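Local atomic coordinates of GH5 (Bacteroidetes bacterium AC2a, PDB entry 4YHE), a protein that probably hydrolyses beta-glucosidic linkages in cellulose or related glucans, as a cellulase of glycoside hydrolase family 5. Residues R78-H89 with R149-L157; E164-N175 with G213-T221. All blocks are in the same frame, centred on the assembly; numbering follows the deposited sequence.

Both interactions lie in the closed eight-stranded beta/alpha barrel, and strand 157-160 runs between them. Interaction 1 sits where that strand begins: its loop comes off helix 129-149, packs on helix 78-93 and enters the strand at L157. Interaction 2 lies past the strand's other end, where the outgoing loop 164-175 meets the segment that follows the neighbouring strand 209-212. Their centres are about 30 Å apart, on opposite sides of the centre of the chain, and their nearest atoms stay about 16 Å apart. They come in series along the sequence. Interaction 1 thus joins helix to loop at the N-terminal rim, and interaction 2 shapes the C-terminal face, where barrel hydrolases carry their active sites.

Interaction 1: R78-H89 with R149-L157; sequences RGWLDRVDELVH and RFANDGEWL
R149 lays its side chain into a hollow on the helix formed by R78, L81, D82 and D85, and grips D85 side-on. Its NE and NH2 both donate to the single oxygen OD2, which lies in the guanidinium plane. The NE bond is the shorter, 2.9 Å to D85 OD2, and fairly straight at 163°; it meets the carboxylate on its anti side. At the same guanidinium's edge D82 completes a salt-bridge network, although R149 NH2 is modelled only 2.3 Å from D82 OD1, too short to be trusted as a length. L81 covers a face of the group, its CG 3.7 Å from R149 NH1. With CG anti to the backbone N (chi1 -172°) and a bend at chi2, the arginine reaches back along the helix past L81.

One turn beyond D85, H89 NE2 donates to D153 OD1 at 2.7 Å. The oxygen lies near the imidazole plane, whereas the nitrogen stands above the carboxylate plane. On the ring's other side ND1 donates to D85 O, which fixes its rotation; donors at both nitrogens are consistent with a cationic imidazole near two carboxylates. W156 turns its edge to the H89 face in an offset edge-to-face pair, planes 73° apart.

This is the N-terminal rim of a beta/alpha barrel, where the loop from helix 129-149 crosses helix 78-93 to start strand 157-160. Inward of the charges, F150 fits against V84 and V88, with V88 CG1 4.1 Å from F150 CE1. The same methyl meets the W156 edge, CG1 to CZ3 3.7 Å.

Farther out, V88, F150 and L157 all rest on strand 97-101, W156 stacks on H92, and R207 holds the backbone oxygens of D153 and L157.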
loop_
_atom_site.group_PDB
_atom_site.type_symbol
_atom_site.label_atom_id
_atom_site.label_comp_id
_atom_site.label_asym_id
_atom_site.label_seq_id
_atom_site.Cartn_x
_atom_site.Cartn_y
_atom_site.Cartn_z
ATOM N N ARG A 78 9.232 20.764 11.490
ATOM C CA ARG A 78 8.069 21.406 10.854
ATOM C C ARG A 78 8.125 21.445 9.352
ATOM O O ARG A 78 7.099 21.306 8.695
ATOM C CB ARG A 78 7.866 22.847 11.333
ATOM C CG ARG A 78 6.624 23.470 10.693
ATOM C CD ARG A 78 5.874 24.353 11.651
ATOM N NE ARG A 78 6.197 25.755 11.455
ATOM C CZ ARG A 78 5.992 26.703 12.368
ATOM N NH1 ARG A 78 5.481 26.403 13.558
ATOM N NH2 ARG A 78 6.314 27.960 12.091
ATOM N N GLY A 79 9.301 21.678 8.780
ATOM C CA GLY A 79 9.413 21.732 7.325
ATOM C C GLY A 79 8.985 20.429 6.665
ATOM O O GLY A 79 8.336 20.422 5.603
ATOM N N TRP A 80 9.323 19.312 7.302
ATOM C CA TRP A 80 8.967 17.986 6.752
ATOM C C TRP A 80 7.463 17.790 6.794
ATOM O O TRP A 80 6.844 17.447 5.780
ATOM C CB TRP A 80 9.670 16.880 7.521
ATOM C CG TRP A 80 9.498 15.538 6.924
ATOM C CD1 TRP A 80 8.808 14.484 7.458
ATOM C CD2 TRP A 80 10.054 15.074 5.702
ATOM N NE1 TRP A 80 8.876 13.406 6.613
ATOM C CE2 TRP A 80 9.644 13.736 5.533
ATOM C CE3 TRP A 80 10.832 15.668 4.704
ATOM C CZ2 TRP A 80 9.998 12.986 4.424
ATOM C CZ3 TRP A 80 11.189 14.910 3.607
ATOM C CH2 TRP A 80 10.786 13.586 3.482
ATOM N N LEU A 81 6.871 18.063 7.962
ATOM C CA LEU A 81 5.431 17.937 8.140
ATOM C C LEU A 81 4.677 18.900 7.196
ATOM O O LEU A 81 3.641 18.553 6.652
ATOM C CB LEU A 81 5.055 18.173 9.606
ATOM C CG LEU A 81 3.605 17.947 10.009
ATOM C CD1 LEU A 81 3.141 16.564 9.593
ATOM C CD2 LEU A 81 3.454 18.097 11.511
ATOM N N ASP A 82 5.237 20.085 6.967
ATOM C CA ASP A 82 4.701 21.063 5.997
ATOM C C ASP A 82 4.587 20.502 4.586
ATOM O O ASP A 82 3.601 20.739 3.885
ATOM C CB ASP A 82 5.600 22.330 5.916
ATOM C CG ASP A 82 5.466 23.298 7.112
ATOM O OD1 ASP A 82 4.578 23.169 7.955
ATOM O OD2 ASP A 82 6.303 24.214 7.205
ATOM N N ARG A 83 5.622 19.784 4.151
ATOM C CA ARG A 83 5.632 19.217 2.811
ATOM C C ARG A 83 4.596 18.106 2.681
ATOM O O ARG A 83 3.865 18.056 1.690
ATOM C CB ARG A 83 7.027 18.712 2.463
ATOM C CG ARG A 83 7.163 18.063 1.109
ATOM C CD ARG A 83 6.748 18.981 -0.027
ATOM N NE ARG A 83 7.016 18.355 -1.323
ATOM C CZ ARG A 83 6.526 18.793 -2.478
ATOM N NH1 ARG A 83 5.755 19.867 -2.503
ATOM N NH2 ARG A 83 6.827 18.187 -3.608
ATOM N N VAL A 84 4.513 17.244 3.694
ATOM C CA VAL A 84 3.460 16.225 3.742
ATOM C C VAL A 84 2.093 16.913 3.655
ATOM O O VAL A 84 1.256 16.526 2.819
ATOM C CB VAL A 84 3.516 15.338 4.999
ATOM C CG1 VAL A 84 2.352 14.341 4.980
ATOM C CG2 VAL A 84 4.830 14.601 5.078
ATOM N N ASP A 85 1.911 17.973 4.460
ATOM C CA ASP A 85 0.678 18.792 4.449
ATOM C C ASP A 85 0.383 19.336 3.062
ATOM O O ASP A 85 -0.752 19.257 2.579
ATOM C CB ASP A 85 0.837 19.953 5.464
ATOM C CG ASP A 85 -0.469 20.660 5.824
ATOM O OD1 ASP A 85 -1.513 20.497 5.165
ATOM O OD2 ASP A 85 -0.399 21.422 6.821
ATOM N N GLU A 86 1.404 19.882 2.414
ATOM C CA GLU A 86 1.229 20.460 1.070
ATOM C C GLU A 86 0.834 19.426 0.027
ATOM O O GLU A 86 -0.086 19.645 -0.775
ATOM C CB GLU A 86 2.507 21.191 0.610
ATOM C CG GLU A 86 2.670 22.584 1.209
ATOM C CD GLU A 86 2.461 23.730 0.197
ATOM O OE1 GLU A 86 2.977 23.673 -0.959
ATOM O OE2 GLU A 86 1.793 24.718 0.581
ATOM N N LEU A 87 1.519 18.288 0.041
ATOM C CA LEU A 87 1.205 17.208 -0.922
ATOM C C LEU A 87 -0.228 16.686 -0.769
ATOM O O LEU A 87 -0.955 16.510 -1.765
ATOM C CB LEU A 87 2.187 16.058 -0.725
ATOM C CG LEU A 87 3.631 16.374 -1.119
ATOM C CD1 LEU A 87 4.539 15.312 -0.546
ATOM C CD2 LEU A 87 3.742 16.462 -2.629
ATOM N N VAL A 88 -0.611 16.453 0.486
ATOM C CA VAL A 88 -1.949 16.007 0.838
ATOM C C VAL A 88 -2.980 16.962 0.238
ATOM O O VAL A 88 -3.972 16.551 -0.365
ATOM C CB VAL A 88 -2.069 15.938 2.384
ATOM C CG1 VAL A 88 -3.496 15.944 2.869
ATOM C CG2 VAL A 88 -1.363 14.705 2.906
ATOM N N HIS A 89 -2.724 18.258 0.382
ATOM C CA HIS A 89 -3.694 19.253 -0.104
ATOM C C HIS A 89 -3.671 19.486 -1.601
ATOM O O HIS A 89 -4.720 19.800 -2.185
ATOM C CB HIS A 89 -3.598 20.525 0.759
ATOM C CG HIS A 89 -4.180 20.338 2.122
ATOM N ND1 HIS A 89 -3.416 20.049 3.237
ATOM C CD2 HIS A 89 -5.474 20.314 2.537
ATOM C CE1 HIS A 89 -4.212 19.902 4.279
ATOM N NE2 HIS A 89 -5.463 20.053 3.880
ATOM N N ARG A 149 -1.966 18.057 13.094
ATOM C CA ARG A 149 -1.814 18.873 11.884
ATOM C C ARG A 149 -3.052 18.790 10.996
ATOM O O ARG A 149 -3.477 19.790 10.387
ATOM C CB ARG A 149 -0.570 18.419 11.107
ATOM C CG ARG A 149 -0.200 19.310 9.958
ATOM C CD ARG A 149 0.392 20.620 10.480
ATOM N NE ARG A 149 0.975 21.245 9.345
ATOM C CZ ARG A 149 2.220 21.638 9.186
ATOM N NH1 ARG A 149 3.143 21.600 10.143
ATOM N NH2 ARG A 149 2.499 22.133 8.014
ATOM N N PHE A 150 -3.641 17.596 10.915
ATOM C CA PHE A 150 -4.698 17.307 9.937
ATOM C C PHE A 150 -6.106 17.241 10.555
ATOM O O PHE A 150 -7.054 16.753 9.946
ATOM C CB PHE A 150 -4.344 15.998 9.185
ATOM C CG PHE A 150 -3.100 16.110 8.341
ATOM C CD1 PHE A 150 -3.082 16.942 7.246
ATOM C CD2 PHE A 150 -1.941 15.402 8.660
ATOM C CE1 PHE A 150 -1.952 17.082 6.481
ATOM C CE2 PHE A 150 -0.808 15.530 7.895
ATOM C CZ PHE A 150 -0.798 16.377 6.812
ATOM N N ALA A 151 -6.235 17.787 11.752
ATOM C CA ALA A 151 -7.474 17.716 12.524
ATOM C C ALA A 151 -8.672 18.357 11.830
ATOM O O ALA A 151 -9.812 17.959 12.081
ATOM C CB ALA A 151 -7.252 18.338 13.900
ATOM N N ASN A 152 -8.430 19.296 10.914
ATOM C CA ASN A 152 -9.512 19.923 10.159
ATOM C C ASN A 152 -9.779 19.285 8.813
ATOM O O ASN A 152 -10.648 19.747 8.067
ATOM C CB ASN A 152 -9.209 21.409 9.958
ATOM C CG ASN A 152 -9.032 22.156 11.273
ATOM O OD1 ASN A 152 -9.652 21.831 12.303
ATOM N ND2 ASN A 152 -8.184 23.165 11.247
ATOM N N ASP A 153 -9.040 18.222 8.479
ATOM C CA ASP A 153 -9.242 17.532 7.210
ATOM C C ASP A 153 -10.083 16.266 7.407
ATOM O O ASP A 153 -9.764 15.411 8.245
ATOM C CB ASP A 153 -7.877 17.212 6.580
ATOM C CG ASP A 153 -7.077 18.461 6.304
ATOM O OD1 ASP A 153 -7.545 19.262 5.482
ATOM O OD2 ASP A 153 -6.004 18.650 6.896
ATOM N N GLY A 154 -11.109 16.146 6.583
ATOM C CA GLY A 154 -12.148 15.145 6.734
ATOM C C GLY A 154 -11.806 13.778 6.182
ATOM O O GLY A 154 -10.615 13.390 6.125
ATOM N N GLU A 155 -12.837 13.032 5.790
ATOM C CA GLU A 155 -12.655 11.580 5.590
ATOM C C GLU A 155 -12.062 11.201 4.230
ATOM O O GLU A 155 -11.843 10.026 3.971
ATOM C CB GLU A 155 -13.920 10.780 5.930
ATOM C CG GLU A 155 -15.022 10.823 4.902
ATOM C CD GLU A 155 -16.212 9.937 5.284
ATOM O OE1 GLU A 155 -16.541 9.766 6.497
ATOM O OE2 GLU A 155 -16.825 9.427 4.339
ATOM N N TRP A 156 -11.850 12.198 3.358
ATOM C CA TRP A 156 -11.041 12.024 2.159
ATOM C C TRP A 156 -9.567 11.741 2.516
ATOM O O TRP A 156 -8.859 11.223 1.676
ATOM C CB TRP A 156 -11.121 13.232 1.200
ATOM C CG TRP A 156 -10.764 14.523 1.844
ATOM C CD1 TRP A 156 -11.627 15.425 2.420
ATOM C CD2 TRP A 156 -9.445 15.063 2.013
ATOM N NE1 TRP A 156 -10.919 16.479 2.944
ATOM C CE2 TRP A 156 -9.583 16.293 2.700
ATOM C CE3 TRP A 156 -8.159 14.627 1.643
ATOM C CZ2 TRP A 156 -8.491 17.094 3.022
ATOM C CZ3 TRP A 156 -7.072 15.430 1.966
ATOM C CH2 TRP A 156 -7.242 16.645 2.652
ATOM N N LEU A 157 -9.139 12.053 3.733
ATOM C CA LEU A 157 -7.764 11.781 4.206
ATOM C C LEU A 157 -7.768 10.555 5.138
ATOM O O LEU A 157 -8.404 10.573 6.187
ATOM C CB LEU A 157 -7.182 12.993 4.932
ATOM C CG LEU A 157 -5.775 12.845 5.544
ATOM C CD1 LEU A 157 -4.775 12.474 4.459
ATOM C CD2 LEU A 157 -5.333 14.098 6.263
HETATM O O HOH W 1 -2.821 21.902 7.826
#

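Interaction 2: E164-N175 with G213-T221; sequences EIQDGDWGNGNN and GYVCNPDLT
At the C-terminal face of the barrel, the loop 164-175 leaving strand 157-160 wraps round Y214, just past strand 209-212. The Y214 ring is sandwiched. I165 O sits over the centre of one face, and N175 covers the opposite one, its CB 3.6 Å from Y214 CZ in a CH-pi contact. N175 places CG between its own backbone N and carbonyl carbon (chi1 58°), which lays the amide almost flat on the ring, planes 15° apart. From there ND2 donates to G171 O at 3.0 Å, coming from above that carbonyl's plane, and also hydrogen-bonds to the Y183 hydroxyl of helix 181-199, while OD1 accepts from G173 N. Replacing N175 by an alanine would keep the CB over the ring but strip off the stacked amide, and would probably leave G171 O, G173 N and the Y183 hydroxyl without that partner.

The phenol's far end receives a weak bond from D167 N, 2.9 Å from Y214 OH, and also bonds to Q182 of helix 181-199. D167 itself forms an Asx turn, OD1 accepting from D169 N, while its other oxygen bonds to Q182. On the backbone, V215 N donates to I165 O at 2.7 Å, tying the two chain segments together beside the ring.

E164 stands where family 5 hydrolases typically carry their acid/base glutamate; its CG packs 3.8 Å from C216 SG, and OE2 bonds to H241.

V215 packs against the bend of the loop, a type I' beta turn from D169 to N172. Its CG2 comes 3.6 Å from W170 CE3 and also touches the Q166 amide, whose NE2 lies over the centre of the W170 ring. Q166 OE1 accepts from W170 N at 2.8 Å, fixing the amide's turn. L220 CD1 closes against G171 CA, where a beta carbon would be tight.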
loop_
_atom_site.group_PDB
_atom_site.type_symbol
_atom_site.label_atom_id
_atom_site.label_comp_id
_atom_site.label_asym_id
_atom_site.label_seq_id
_atom_site.Cartn_x
_atom_site.Cartn_y
_atom_site.Cartn_z
ATOM N N GLU A 164 5.212 -2.239 6.236
ATOM C CA GLU A 164 5.462 -3.663 6.101
ATOM C C GLU A 164 6.311 -4.081 7.287
ATOM O O GLU A 164 7.527 -3.920 7.266
ATOM C CB GLU A 164 6.173 -3.966 4.786
ATOM C CG GLU A 164 5.287 -3.770 3.540
ATOM C CD GLU A 164 5.962 -4.231 2.263
ATOM O OE1 GLU A 164 7.209 -4.391 2.275
ATOM O OE2 GLU A 164 5.254 -4.412 1.239
ATOM N N ILE A 165 5.671 -4.601 8.315
ATOM C CA ILE A 165 6.391 -4.890 9.566
ATOM C C ILE A 165 6.770 -6.362 9.558
ATOM O O ILE A 165 5.949 -7.237 9.222
ATOM C CB ILE A 165 5.526 -4.482 10.780
ATOM C CG1 ILE A 165 5.237 -2.977 10.736
ATOM C CG2 ILE A 165 6.166 -4.906 12.096
ATOM C CD1 ILE A 165 6.471 -2.097 10.733
ATOM N N GLN A 166 8.025 -6.642 9.881
ATOM C CA GLN A 166 8.573 -7.988 9.733
ATOM C C GLN A 166 9.910 -8.110 10.431
ATOM O O GLN A 166 10.415 -7.140 10.982
ATOM C CB GLN A 166 8.792 -8.321 8.274
ATOM C CG GLN A 166 9.730 -7.371 7.553
ATOM C CD GLN A 166 10.377 -8.008 6.351
ATOM O OE1 GLN A 166 10.814 -9.164 6.405
ATOM N NE2 GLN A 166 10.475 -7.254 5.260
ATOM N N ASP A 167 10.497 -9.292 10.355
ATOM C CA ASP A 167 11.806 -9.512 10.960
ATOM C C ASP A 167 12.938 -9.657 9.928
ATOM O O ASP A 167 14.063 -9.953 10.308
ATOM C CB ASP A 167 11.746 -10.718 11.907
ATOM C CG ASP A 167 11.559 -12.032 11.197
ATOM O OD1 ASP A 167 11.555 -12.067 9.948
ATOM O OD2 ASP A 167 11.405 -13.057 11.926
ATOM N N GLY A 168 12.639 -9.488 8.644
ATOM C CA GLY A 168 13.643 -9.587 7.561
ATOM C C GLY A 168 13.497 -10.783 6.635
ATOM O O GLY A 168 14.072 -10.800 5.529
ATOM N N ASP A 169 12.724 -11.780 7.069
ATOM C CA ASP A 169 12.497 -12.978 6.297
ATOM C C ASP A 169 11.134 -13.006 5.605
ATOM O O ASP A 169 10.692 -14.063 5.163
ATOM C CB ASP A 169 12.674 -14.207 7.199
ATOM C CG ASP A 169 14.131 -14.439 7.570
ATOM O OD1 ASP A 169 14.993 -14.173 6.721
ATOM O OD2 ASP A 169 14.421 -14.888 8.697
ATOM N N TRP A 170 10.474 -11.844 5.523
ATOM C CA TRP A 170 9.359 -11.656 4.596
ATOM C C TRP A 170 8.190 -12.605 4.854
ATOM O O TRP A 170 7.417 -12.917 3.959
ATOM C CB TRP A 170 9.862 -11.731 3.137
ATOM C CG TRP A 170 10.828 -10.632 2.852
ATOM C CD1 TRP A 170 12.192 -10.684 2.964
ATOM C CD2 TRP A 170 10.505 -9.279 2.500
ATOM N NE1 TRP A 170 12.741 -9.449 2.675
ATOM C CE2 TRP A 170 11.726 -8.573 2.376
ATOM C CE3 TRP A 170 9.306 -8.600 2.262
ATOM C CZ2 TRP A 170 11.778 -7.222 2.039
ATOM C CZ3 TRP A 170 9.359 -7.259 1.904
ATOM C CH2 TRP A 170 10.589 -6.583 1.803
ATOM N N GLY A 171 8.025 -13.013 6.102
ATOM C CA GLY A 171 6.935 -13.892 6.483
ATOM C C GLY A 171 7.284 -15.362 6.513
ATOM O O GLY A 171 6.467 -16.160 6.922
ATOM N N ASN A 172 8.490 -15.727 6.076
ATOM C CA ASN A 172 8.944 -17.135 6.104
ATOM C C ASN A 172 9.889 -17.467 7.250
ATOM O O ASN A 172 10.575 -18.475 7.212
ATOM C CB ASN A 172 9.667 -17.510 4.816
ATOM C CG ASN A 172 8.893 -17.154 3.592
ATOM O OD1 ASN A 172 7.716 -17.462 3.478
ATOM N ND2 ASN A 172 9.555 -16.493 2.655
ATOM N N GLY A 173 9.957 -16.632 8.254
ATOM C CA GLY A 173 10.969 -16.788 9.261
ATOM C C GLY A 173 10.394 -17.221 10.577
ATOM O O GLY A 173 9.393 -17.947 10.635
ATOM N N ASN A 174 11.018 -16.737 11.633
ATOM C CA ASN A 174 10.601 -17.022 12.985
ATOM C C ASN A 174 9.164 -16.666 13.329
ATOM O O ASN A 174 8.648 -17.194 14.289
ATOM C CB ASN A 174 11.519 -16.309 13.966
ATOM C CG ASN A 174 12.913 -16.859 13.926
ATOM O OD1 ASN A 174 13.118 -18.010 13.537
ATOM N ND2 ASN A 174 13.897 -16.027 14.294
ATOM N N ASN A 175 8.534 -15.783 12.556
ATOM C CA ASN A 175 7.131 -15.450 12.784
ATOM C C ASN A 175 6.215 -16.668 12.734
ATOM O O ASN A 175 5.146 -16.660 13.338
ATOM C CB ASN A 175 6.647 -14.409 11.769
ATOM C CG ASN A 175 6.815 -14.870 10.345
ATOM O OD1 ASN A 175 7.939 -14.955 9.831
ATOM N ND2 ASN A 175 5.704 -15.199 9.695
ATOM N N GLY A 213 -1.409 -6.292 8.432
ATOM C CA GLY A 213 -0.900 -7.502 9.068
ATOM C C GLY A 213 0.581 -7.722 8.726
ATOM O O GLY A 213 1.223 -6.868 8.102
ATOM N N TYR A 214 1.107 -8.884 9.112
ATOM C CA TYR A 214 2.536 -9.132 9.058
ATOM C C TYR A 214 3.076 -8.996 7.634
ATOM O O TYR A 214 2.588 -9.666 6.716
ATOM C CB TYR A 214 2.856 -10.536 9.572
ATOM C CG TYR A 214 4.327 -10.724 9.856
ATOM C CD1 TYR A 214 4.855 -10.436 11.102
ATOM C CD2 TYR A 214 5.183 -11.186 8.874
ATOM C CE1 TYR A 214 6.198 -10.625 11.372
ATOM C CE2 TYR A 214 6.520 -11.354 9.120
ATOM C CZ TYR A 214 7.023 -11.084 10.370
ATOM O OH TYR A 214 8.370 -11.281 10.561
ATOM N N VAL A 215 4.068 -8.117 7.477
ATOM C CA VAL A 215 4.688 -7.770 6.178
ATOM C C VAL A 215 3.671 -7.511 5.043
ATOM O O VAL A 215 3.995 -7.652 3.899
ATOM C CB VAL A 215 5.818 -8.774 5.763
ATOM C CG1 VAL A 215 5.326 -10.082 5.186
ATOM C CG2 VAL A 215 6.808 -8.105 4.817
ATOM N N CYS A 216 2.475 -7.057 5.399
ATOM C CA CYS A 216 1.357 -6.824 4.432
ATOM C C CYS A 216 0.941 -8.044 3.603
ATOM O O CYS A 216 0.352 -7.920 2.506
ATOM C CB CYS A 216 1.675 -5.622 3.524
ATOM S SG CYS A 216 1.577 -4.039 4.390
ATOM N N ASN A 217 1.233 -9.238 4.127
ATOM C CA ASN A 217 0.971 -10.466 3.464
ATOM C C ASN A 217 -0.488 -10.806 3.731
ATOM O O ASN A 217 -0.883 -10.969 4.889
ATOM C CB ASN A 217 1.882 -11.589 4.024
ATOM C CG ASN A 217 1.583 -12.942 3.423
ATOM O OD1 ASN A 217 0.674 -13.663 3.847
ATOM N ND2 ASN A 217 2.374 -13.314 2.445
ATOM N N PRO A 218 -1.299 -10.899 2.657
ATOM C CA PRO A 218 -2.728 -11.173 2.868
ATOM C C PRO A 218 -3.050 -12.382 3.756
ATOM O O PRO A 218 -3.876 -12.287 4.668
ATOM C CB PRO A 218 -3.260 -11.367 1.447
ATOM C CG PRO A 218 -2.347 -10.582 0.587
ATOM C CD PRO A 218 -0.977 -10.712 1.231
ATOM N N ASP A 219 -2.436 -13.525 3.503
ATOM C CA ASP A 219 -2.746 -14.685 4.326
ATOM C C ASP A 219 -2.335 -14.543 5.781
ATOM O O ASP A 219 -3.115 -14.917 6.663
ATOM C CB ASP A 219 -2.218 -15.953 3.690
ATOM C CG ASP A 219 -3.009 -16.315 2.430
ATOM O OD1 ASP A 219 -4.202 -15.914 2.323
ATOM O OD2 ASP A 219 -2.448 -16.953 1.552
ATOM N N LEU A 220 -1.146 -13.979 6.053
ATOM C CA LEU A 220 -0.722 -13.812 7.440
ATOM C C LEU A 220 -1.606 -12.771 8.123
ATOM O O LEU A 220 -1.802 -12.802 9.340
ATOM C CB LEU A 220 0.757 -13.435 7.543
ATOM C CG LEU A 220 1.767 -14.492 7.068
ATOM C CD1 LEU A 220 3.179 -13.952 7.277
ATOM C CD2 LEU A 220 1.595 -15.783 7.854
ATOM N N THR A 221 -2.168 -11.870 7.318
ATOM C CA THR A 221 -3.137 -10.889 7.805
ATOM C C THR A 221 -4.448 -11.567 8.225
ATOM O O THR A 221 -4.872 -11.476 9.392
ATOM C CB THR A 221 -3.396 -9.788 6.727
ATOM O OG1 THR A 221 -2.161 -9.167 6.380
ATOM C CG2 THR A 221 -4.354 -8.707 7.263
HETATM O O HOH W 2 2.830 -4.682 8.160
HETATM O O HOH W 3 4.903 -11.838 1.989
#